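Local structure of NS3-like protein (Alongshan virus, 6M40) at residues 194-199 with 246-251; 263-268 with 306-311; 250-255 with 290-295. The protein probably couples hydrolysis of ATP or another ribonucleoside triphosphate to RNA unwinding, as the RNA helicase domain of a longer viral protein. One frame throughout, in Å; residues are numbered along the deposited sequence.

Contact 1: residues 194-199 with 246-251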
loop_
_atom_site.group_PDB
_atom_site.type_symbol
_atom_site.label_atom_id
_atom_site.label_comp_id
_atom_site.label_asym_id
_atom_site.label_seq_id
_atom_site.Cartn_x
_atom_site.Cartn_y
_atom_site.Cartn_z
ATOM N N ARG A 194 -18.569 16.872 2.075
ATOM C CA ARG A 194 -18.065 15.537 1.796
ATOM C C ARG A 194 -16.999 15.208 2.836
ATOM O O ARG A 194 -15.991 15.913 2.937
ATOM C CB ARG A 194 -17.486 15.465 0.390
ATOM C CG ARG A 194 -18.484 15.245 -0.744
ATOM C CD ARG A 194 -17.688 14.864 -1.987
ATOM N NE ARG A 194 -18.488 14.402 -3.114
ATOM C CZ ARG A 194 -17.984 14.161 -4.322
ATOM N NH1 ARG A 194 -16.691 14.347 -4.549
ATOM N NH2 ARG A 194 -18.769 13.738 -5.302
ATOM N N VAL A 195 -17.224 14.148 3.611
ATOM C CA VAL A 195 -16.356 13.804 4.730
ATOM C C VAL A 195 -15.988 12.325 4.648
ATOM O O VAL A 195 -16.677 11.521 4.016
ATOM C CB VAL A 195 -17.028 14.151 6.086
ATOM C CG1 VAL A 195 -17.054 12.945 7.014
ATOM C CG2 VAL A 195 -16.321 15.318 6.735
ATOM N N ALA A 196 -14.881 11.964 5.304
ATOM C CA ALA A 196 -14.416 10.582 5.337
ATOM C C ALA A 196 -13.782 10.238 6.678
ATOM O O ALA A 196 -13.030 11.034 7.252
ATOM C CB ALA A 196 -13.397 10.299 4.229
ATOM N N VAL A 197 -14.050 9.022 7.146
ATOM C CA VAL A 197 -13.533 8.521 8.414
ATOM C C VAL A 197 -12.662 7.301 8.142
ATOM O O VAL A 197 -13.116 6.333 7.519
ATOM C CB VAL A 197 -14.671 8.159 9.386
ATOM C CG1 VAL A 197 -14.124 8.001 10.800
ATOM C CG2 VAL A 197 -15.758 9.210 9.333
ATOM N N PHE A 198 -11.423 7.337 8.626
ATOM C CA PHE A 198 -10.485 6.229 8.472
ATOM C C PHE A 198 -10.496 5.395 9.748
ATOM O O PHE A 198 -10.011 5.834 10.797
ATOM C CB PHE A 198 -9.090 6.749 8.143
ATOM C CG PHE A 198 -8.857 6.942 6.670
ATOM C CD1 PHE A 198 -8.702 5.840 5.840
ATOM C CD2 PHE A 198 -8.792 8.211 6.110
ATOM C CE1 PHE A 198 -8.490 5.999 4.482
ATOM C CE2 PHE A 198 -8.579 8.368 4.752
ATOM C CZ PHE A 198 -8.428 7.264 3.945
ATOM N N VAL A 199 -11.033 4.184 9.634
ATOM C CA VAL A 199 -11.326 3.299 10.760
ATOM C C VAL A 199 -10.450 2.052 10.662
ATOM O O VAL A 199 -10.210 1.558 9.553
ATOM C CB VAL A 199 -12.825 2.954 10.774
ATOM C CG1 VAL A 199 -13.076 1.616 11.446
ATOM C CG2 VAL A 199 -13.610 4.067 11.451
HETATM N N MSE A 246 -22.386 13.505 2.892
HETATM C CA MSE A 246 -21.833 12.168 2.693
HETATM C C MSE A 246 -20.704 11.853 3.668
HETATM O O MSE A 246 -19.798 12.664 3.862
HETATM C CB MSE A 246 -21.312 12.018 1.265
HETATM C CG MSE A 246 -20.173 11.021 1.161
HETATM SE SE MSE A 246 -19.592 10.713 -0.684
HETATM C CE MSE A 246 -17.965 11.816 -0.661
ATOM N N CYS A 247 -20.726 10.653 4.240
ATOM C CA CYS A 247 -19.683 10.226 5.170
ATOM C C CYS A 247 -19.127 8.875 4.731
ATOM O O CYS A 247 -19.740 7.832 4.969
ATOM C CB CYS A 247 -20.219 10.158 6.594
ATOM S SG CYS A 247 -18.934 9.903 7.842
ATOM N N VAL A 248 -17.956 8.903 4.105
ATOM C CA VAL A 248 -17.217 7.687 3.798
ATOM C C VAL A 248 -16.571 7.185 5.082
ATOM O O VAL A 248 -15.702 7.849 5.651
ATOM C CB VAL A 248 -16.162 7.927 2.720
ATOM C CG1 VAL A 248 -15.333 6.663 2.496
ATOM C CG2 VAL A 248 -16.810 8.367 1.416
ATOM N N VAL A 249 -17.014 6.024 5.553
ATOM C CA VAL A 249 -16.333 5.293 6.612
ATOM C C VAL A 249 -15.536 4.192 5.924
ATOM O O VAL A 249 -16.119 3.296 5.301
ATOM C CB VAL A 249 -17.319 4.720 7.643
ATOM C CG1 VAL A 249 -16.580 4.335 8.910
ATOM C CG2 VAL A 249 -18.415 5.736 7.939
ATOM N N THR A 250 -14.211 4.251 6.028
ATOM C CA THR A 250 -13.347 3.422 5.203
ATOM C C THR A 250 -12.234 2.795 6.028
ATOM O O THR A 250 -11.766 3.363 7.017
ATOM C CB THR A 250 -12.740 4.239 4.042
ATOM O OG1 THR A 250 -11.751 3.465 3.347
ATOM C CG2 THR A 250 -12.104 5.528 4.556
ATOM N N THR A 251 -11.841 1.588 5.614
ATOM C CA THR A 251 -10.595 0.962 6.046
ATOM C C THR A 251 -9.496 1.547 5.180
ATOM O O THR A 251 -9.723 2.566 4.525
ATOM C CB THR A 251 -10.676 -0.551 5.925
ATOM O OG1 THR A 251 -10.606 -0.941 4.549
ATOM C CG2 THR A 251 -12.002 -1.043 6.514
#

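Contact 2: residues 263-268 with 306-311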
loop_
_atom_site.group_PDB
_atom_site.type_symbol
_atom_site.label_atom_id
_atom_site.label_comp_id
_atom_site.label_asym_id
_atom_site.label_seq_id
_atom_site.Cartn_x
_atom_site.Cartn_y
_atom_site.Cartn_z
ATOM N N ASP A 263 -13.940 17.267 1.599
ATOM C CA ASP A 263 -13.615 18.491 2.315
ATOM C C ASP A 263 -12.979 18.274 3.687
ATOM O O ASP A 263 -12.374 19.211 4.215
ATOM C CB ASP A 263 -14.881 19.356 2.496
ATOM C CG ASP A 263 -15.588 19.679 1.179
ATOM O OD1 ASP A 263 -14.915 20.047 0.192
ATOM O OD2 ASP A 263 -16.832 19.581 1.136
ATOM N N ALA A 264 -13.098 17.085 4.284
ATOM C CA ALA A 264 -12.486 16.842 5.590
ATOM C C ALA A 264 -12.239 15.353 5.799
ATOM O O ALA A 264 -12.864 14.504 5.160
ATOM C CB ALA A 264 -13.354 17.390 6.731
ATOM N N VAL A 265 -11.346 15.055 6.745
ATOM C CA VAL A 265 -10.933 13.690 7.071
ATOM C C VAL A 265 -10.865 13.539 8.586
ATOM O O VAL A 265 -10.238 14.357 9.265
ATOM C CB VAL A 265 -9.565 13.349 6.445
ATOM C CG1 VAL A 265 -8.909 12.187 7.180
ATOM C CG2 VAL A 265 -9.701 13.039 4.966
ATOM N N PHE A 266 -11.486 12.487 9.115
ATOM C CA PHE A 266 -11.410 12.159 10.536
ATOM C C PHE A 266 -10.590 10.887 10.711
ATOM O O PHE A 266 -10.939 9.838 10.158
ATOM C CB PHE A 266 -12.806 11.993 11.134
ATOM C CG PHE A 266 -13.559 13.278 11.237
ATOM C CD1 PHE A 266 -14.254 13.774 10.150
ATOM C CD2 PHE A 266 -13.552 14.006 12.415
ATOM C CE1 PHE A 266 -14.941 14.968 10.237
ATOM C CE2 PHE A 266 -14.238 15.196 12.508
ATOM C CZ PHE A 266 -14.933 15.677 11.416
ATOM N N ASP A 267 -9.502 10.979 11.473
ATOM C CA ASP A 267 -8.531 9.898 11.596
ATOM C C ASP A 267 -8.656 9.254 12.969
ATOM O O ASP A 267 -8.405 9.897 13.992
ATOM C CB ASP A 267 -7.110 10.414 11.371
ATOM C CG ASP A 267 -6.166 9.342 10.830
ATOM O OD1 ASP A 267 -6.409 8.130 11.045
ATOM O OD2 ASP A 267 -5.164 9.716 10.181
ATOM N N THR A 268 -9.058 7.985 12.984
ATOM C CA THR A 268 -8.877 7.167 14.178
ATOM C C THR A 268 -7.419 7.144 14.603
ATOM O O THR A 268 -7.107 7.118 15.798
ATOM C CB THR A 268 -9.333 5.736 13.911
ATOM O OG1 THR A 268 -10.563 5.736 13.184
ATOM C CG2 THR A 268 -9.511 4.980 15.212
ATOM N N GLY A 306 -9.037 21.760 3.108
ATOM C CA GLY A 306 -9.568 20.646 3.865
ATOM C C GLY A 306 -9.056 20.672 5.282
ATOM O O GLY A 306 -8.006 21.253 5.575
ATOM N N GLY A 307 -9.818 20.042 6.168
ATOM C CA GLY A 307 -9.469 19.945 7.572
ATOM C C GLY A 307 -9.140 18.513 7.942
ATOM O O GLY A 307 -9.662 17.571 7.344
ATOM N N TYR A 308 -8.258 18.356 8.929
ATOM C CA TYR A 308 -7.780 17.049 9.366
ATOM C C TYR A 308 -7.941 16.934 10.871
ATOM O O TYR A 308 -7.360 17.725 11.621
ATOM C CB TYR A 308 -6.316 16.843 8.971
ATOM C CG TYR A 308 -5.735 15.523 9.447
ATOM C CD1 TYR A 308 -6.219 14.319 8.961
ATOM C CD2 TYR A 308 -4.693 15.483 10.369
ATOM C CE1 TYR A 308 -5.693 13.114 9.386
ATOM C CE2 TYR A 308 -4.162 14.284 10.797
ATOM C CZ TYR A 308 -4.668 13.098 10.300
ATOM O OH TYR A 308 -4.152 11.892 10.718
ATOM N N TYR A 309 -8.698 15.931 11.306
ATOM C CA TYR A 309 -9.002 15.706 12.714
ATOM C C TYR A 309 -8.360 14.396 13.162
ATOM O O TYR A 309 -8.772 13.316 12.726
ATOM C CB TYR A 309 -10.515 15.694 12.928
ATOM C CG TYR A 309 -11.167 16.985 12.491
ATOM C CD1 TYR A 309 -11.564 17.181 11.173
ATOM C CD2 TYR A 309 -11.375 18.012 13.397
ATOM C CE1 TYR A 309 -12.158 18.370 10.777
ATOM C CE2 TYR A 309 -11.961 19.190 13.014
ATOM C CZ TYR A 309 -12.353 19.371 11.704
ATOM O OH TYR A 309 -12.938 20.563 11.339
ATOM N N ARG A 310 -7.347 14.495 14.030
ATOM C CA ARG A 310 -6.710 13.376 14.707
ATOM C C ARG A 310 -7.024 13.437 16.201
ATOM O O ARG A 310 -7.265 14.521 16.740
ATOM C CB ARG A 310 -5.190 13.402 14.516
ATOM C CG ARG A 310 -4.483 14.370 15.454
ATOM C CD ARG A 310 -2.988 14.438 15.199
ATOM N NE ARG A 310 -2.385 15.549 15.931
ATOM C CZ ARG A 310 -2.361 16.804 15.492
ATOM N NH1 ARG A 310 -2.909 17.110 14.324
ATOM N NH2 ARG A 310 -1.795 17.752 16.223
ATOM N N PRO A 311 -7.012 12.307 16.910
ATOM C CA PRO A 311 -7.278 12.363 18.353
ATOM C C PRO A 311 -6.111 12.970 19.115
ATOM O O PRO A 311 -4.944 12.744 18.787
ATOM C CB PRO A 311 -7.504 10.898 18.739
ATOM C CG PRO A 311 -6.813 10.107 17.686
ATOM C CD PRO A 311 -6.865 10.922 16.422
#

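Contact 3: residues 250-255 with 290-295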
loop_
_atom_site.group_PDB
_atom_site.type_symbol
_atom_site.label_atom_id
_atom_site.label_comp_id
_atom_site.label_asym_id
_atom_site.label_seq_id
_atom_site.Cartn_x
_atom_site.Cartn_y
_atom_site.Cartn_z
ATOM N N THR A 250 -14.211 4.251 6.028
ATOM C CA THR A 250 -13.347 3.422 5.203
ATOM C C THR A 250 -12.234 2.795 6.028
ATOM O O THR A 250 -11.766 3.363 7.017
ATOM C CB THR A 250 -12.740 4.239 4.042
ATOM O OG1 THR A 250 -11.751 3.465 3.347
ATOM C CG2 THR A 250 -12.104 5.528 4.556
ATOM N N THR A 251 -11.841 1.588 5.614
ATOM C CA THR A 251 -10.595 0.962 6.046
ATOM C C THR A 251 -9.496 1.547 5.180
ATOM O O THR A 251 -9.723 2.566 4.525
ATOM C CB THR A 251 -10.676 -0.551 5.925
ATOM O OG1 THR A 251 -10.606 -0.941 4.549
ATOM C CG2 THR A 251 -12.002 -1.043 6.514
ATOM N N SER A 252 -8.315 0.939 5.161
ATOM C CA SER A 252 -7.215 1.606 4.484
ATOM C C SER A 252 -7.202 1.384 2.974
ATOM O O SER A 252 -6.263 1.840 2.318
ATOM C CB SER A 252 -5.881 1.160 5.078
ATOM O OG SER A 252 -4.886 2.138 4.843
ATOM N N ILE A 253 -8.194 0.711 2.386
ATOM C CA ILE A 253 -8.189 0.573 0.930
ATOM C C ILE A 253 -8.242 1.948 0.287
ATOM O O ILE A 253 -7.525 2.227 -0.680
ATOM C CB ILE A 253 -9.347 -0.307 0.402
ATOM C CG1 ILE A 253 -10.323 -0.761 1.494
ATOM C CG2 ILE A 253 -8.806 -1.475 -0.416
ATOM C CD1 ILE A 253 -11.694 -0.163 1.315
ATOM N N SER A 254 -9.101 2.829 0.811
ATOM C CA SER A 254 -9.242 4.174 0.270
ATOM C C SER A 254 -7.939 4.952 0.327
ATOM O O SER A 254 -7.789 5.950 -0.385
ATOM C CB SER A 254 -10.316 4.933 1.048
ATOM O OG SER A 254 -11.462 4.132 1.270
ATOM N N GLU A 255 -7.005 4.519 1.161
ATOM C CA GLU A 255 -5.750 5.214 1.372
ATOM C C GLU A 255 -4.964 5.443 0.082
ATOM O O GLU A 255 -4.420 6.527 -0.135
ATOM C CB GLU A 255 -4.885 4.438 2.368
ATOM C CG GLU A 255 -3.572 5.122 2.715
ATOM C CD GLU A 255 -2.423 4.140 2.845
ATOM O OE1 GLU A 255 -2.644 2.931 2.625
ATOM O OE2 GLU A 255 -1.298 4.578 3.167
ATOM N N GLN A 290 3.533 6.597 10.911
ATOM C CA GLN A 290 3.639 7.955 10.396
ATOM C C GLN A 290 3.269 8.006 8.922
ATOM O O GLN A 290 2.547 8.910 8.480
ATOM C CB GLN A 290 5.057 8.479 10.621
ATOM C CG GLN A 290 5.523 8.324 12.060
ATOM C CD GLN A 290 6.787 9.110 12.361
ATOM O OE1 GLN A 290 7.129 10.052 11.652
ATOM N NE2 GLN A 290 7.482 8.725 13.422
ATOM N N ALA A 291 3.742 7.031 8.148
ATOM C CA ALA A 291 3.470 7.033 6.716
ATOM C C ALA A 291 1.999 6.762 6.429
ATOM O O ALA A 291 1.453 7.262 5.440
ATOM C CB ALA A 291 4.351 5.997 6.023
ATOM N N GLN A 292 1.345 5.972 7.280
ATOM C CA GLN A 292 -0.078 5.701 7.110
ATOM C C GLN A 292 -0.903 6.972 7.278
ATOM O O GLN A 292 -1.697 7.332 6.402
ATOM C CB GLN A 292 -0.515 4.642 8.121
ATOM C CG GLN A 292 -1.975 4.236 8.037
ATOM C CD GLN A 292 -2.259 3.354 6.858
ATOM O OE1 GLN A 292 -3.171 3.625 6.076
ATOM N NE2 GLN A 292 -1.477 2.288 6.709
ATOM N N THR A 293 -0.725 7.667 8.404
ATOM C CA THR A 293 -1.473 8.896 8.647
ATOM C C THR A 293 -1.102 9.987 7.656
ATOM O O THR A 293 -1.954 10.803 7.280
ATOM C CB THR A 293 -1.219 9.397 10.064
ATOM O OG1 THR A 293 0.189 9.581 10.262
ATOM C CG2 THR A 293 -1.750 8.412 11.092
ATOM N N CYS A 294 0.156 10.017 7.223
ATOM C CA CYS A 294 0.556 10.990 6.216
ATOM C C CYS A 294 -0.245 10.825 4.929
ATOM O O CYS A 294 -0.503 11.806 4.232
ATOM C CB CYS A 294 2.046 10.852 5.925
ATOM S SG CYS A 294 2.591 11.921 4.596
ATOM N N GLN A 295 -0.627 9.599 4.588
ATOM C CA GLN A 295 -1.439 9.347 3.405
ATOM C C GLN A 295 -2.928 9.516 3.670
ATOM O O GLN A 295 -3.656 10.003 2.795
ATOM C CB GLN A 295 -1.175 7.937 2.872
ATOM C CG GLN A 295 0.045 7.836 1.946
ATOM C CD GLN A 295 -0.262 8.295 0.530
ATOM O OE1 GLN A 295 0.452 9.119 -0.035
ATOM N NE2 GLN A 295 -1.320 7.746 -0.058
#

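Contact 1: residues 194-199 with 246-251
Phe198 lies side by side with Thr250, both pointing the same way, where two parallel strands run together in the sheet of the second RecA-like domain of this NS3-type helicase. CG2 of Thr250 sits 3.6 Å above the plane of the Phe198 ring, displaced toward the rim at CD1 and CE1, a CH-pi contact over the face. Phe198 CG stands anti to the carbonyl carbon (chi1 -88°), beside the backbone N, on the face of the sheet that Thr250 shares. At the ring edge, near its plane, Thr251 O comes 3.6 Å from CE1.

On the same face of the sheet, at the start of the strands, Arg194 and selenomethionine Met246 cross obliquely. The Met246 chain bends at chi3 (102°), bringing CE alongside the extended Arg194 chain, 3.3 Å from CD. The guanidinium continues to Asp261, which pairs with NH1.

The face carrying Val195, Cys247, Val197 and Val249 is apolar. Cys247 SG touches two valines, lying 3.7 Å from Val195 CG1 and 3.6 Å from Val197 CG2. Helix 208-216 packs on Cys247 and Val249 from this side, while strand 264-276 flanks 194-198 on its other edge. Backbone bonds knit the pair along its length. In the last of them Val199 N donates almost straight (175°) to Thr250 O at 2.8 Å.

Contact 2: residues 263-268 with 306-311
Tyr309 stacks on Phe266, its partner on the adjoining parallel strand, and buries more surface in this contact than any other residue. The two rings lie side by side in an offset stack, with centroids 4.5 Å apart and planes only 10° from parallel. Tyr309 CD1 stands 3.6 Å over the Phe266 ring, displaced toward its rim, and both CG atoms are anti to their carbonyl carbons, which sends the rings out together. Val265 O meets the edge of the Tyr309 ring in its plane.

Tyr308 lies on the other face with Val265, and Asp267 points toward strand 306-311 and meets the Tyr308 hydroxyl. That hydroxyl donates to Asp267 OD2, modelled very short at 2.5 Å; carboxylate and ring planes are 74° apart, with OD2 at the ring edge. Val265 CG1 also meets that edge, 3.9 Å from Tyr308 CD1. Asp267 OD1 turns instead to Cys269 N.

The parallel ladder runs from a weak bond at Gly307 N to Asp267 N, which reaches Tyr309 O at 2.8 Å. It stops at Pro311, which lacks an N-H: CD lies against Asp267 O, an oxygen taken by Tyr175 OH. Strand 170-175 flanks 306-311 and strand 194-198 flanks 264-276. Helix 179-189 packs on Ala264 and Phe266, while helix 290-297 meets Asp267 and Tyr308.

Contact 3: residues 250-255 with 290-295
Ser252 OG donates a hydrogen bond of 2.6 Å to Gln292 OE1, joining the loop after strand 246-250 to helix 290-297. The hydroxyl approaches 28° out of the amide plane. Beside this bond the Glu255 carboxylate lies next to the Gln292 amide, their planes 41° apart, and the Glu255 side chain meets Gln295 at about a right angle: Glu255 CG packs 3.7 Å from Gln295 CB. Gln295 NE2 adds a weak, bent bond to Glu255 O.

One step outward, Glu255 N bonds to Ser252 O at 3.0 Å, closing a turn from which both side chains point toward the helix. Gln292 CG is anti to the backbone N, and a bend at chi2 (75°) swings CD toward the serine. Gln292 N is bound by Thr289 OG1, while the Gln295 side chain also touches Glu117 of the DETH motif across the interdomain cleft.

By sequence, 250-255 belongs to helicase motif V and Gln295 opens motif VI. Residues 256-260, which continue motif V, are not modelled, consistent with mobility of that loop. The junction is polar and lightly packed: both Glu255 carboxylate oxygens lie 3.6 Å from Gln292 OE1 as fellow acceptors, so the carboxylate adds no bond there and may even oppose it.

From the N-terminal side, contact 1 opens at strand 194-198 and closes at 246-250 after an intervening 46 residues, enclosing strand 222-226 and two helices. It is complete before contact 2 begins, so these stand in series, yet Thr268 OG1 bonds to Phe198 O between neighbouring strands. Contact 3 starts on Thr250 and Thr251, where contact 1 ends, and spans strands 264-276 and 281-287. Contact 2 closes round most of that antiparallel pair and helix 290-297, so the two cross, and Thr293 packs against Asp267 and Tyr308 where they meet. Contacts 1 and 2 join four strands of the sheet; contact 3 ties the loop after strand 246-250 to helix 290-297.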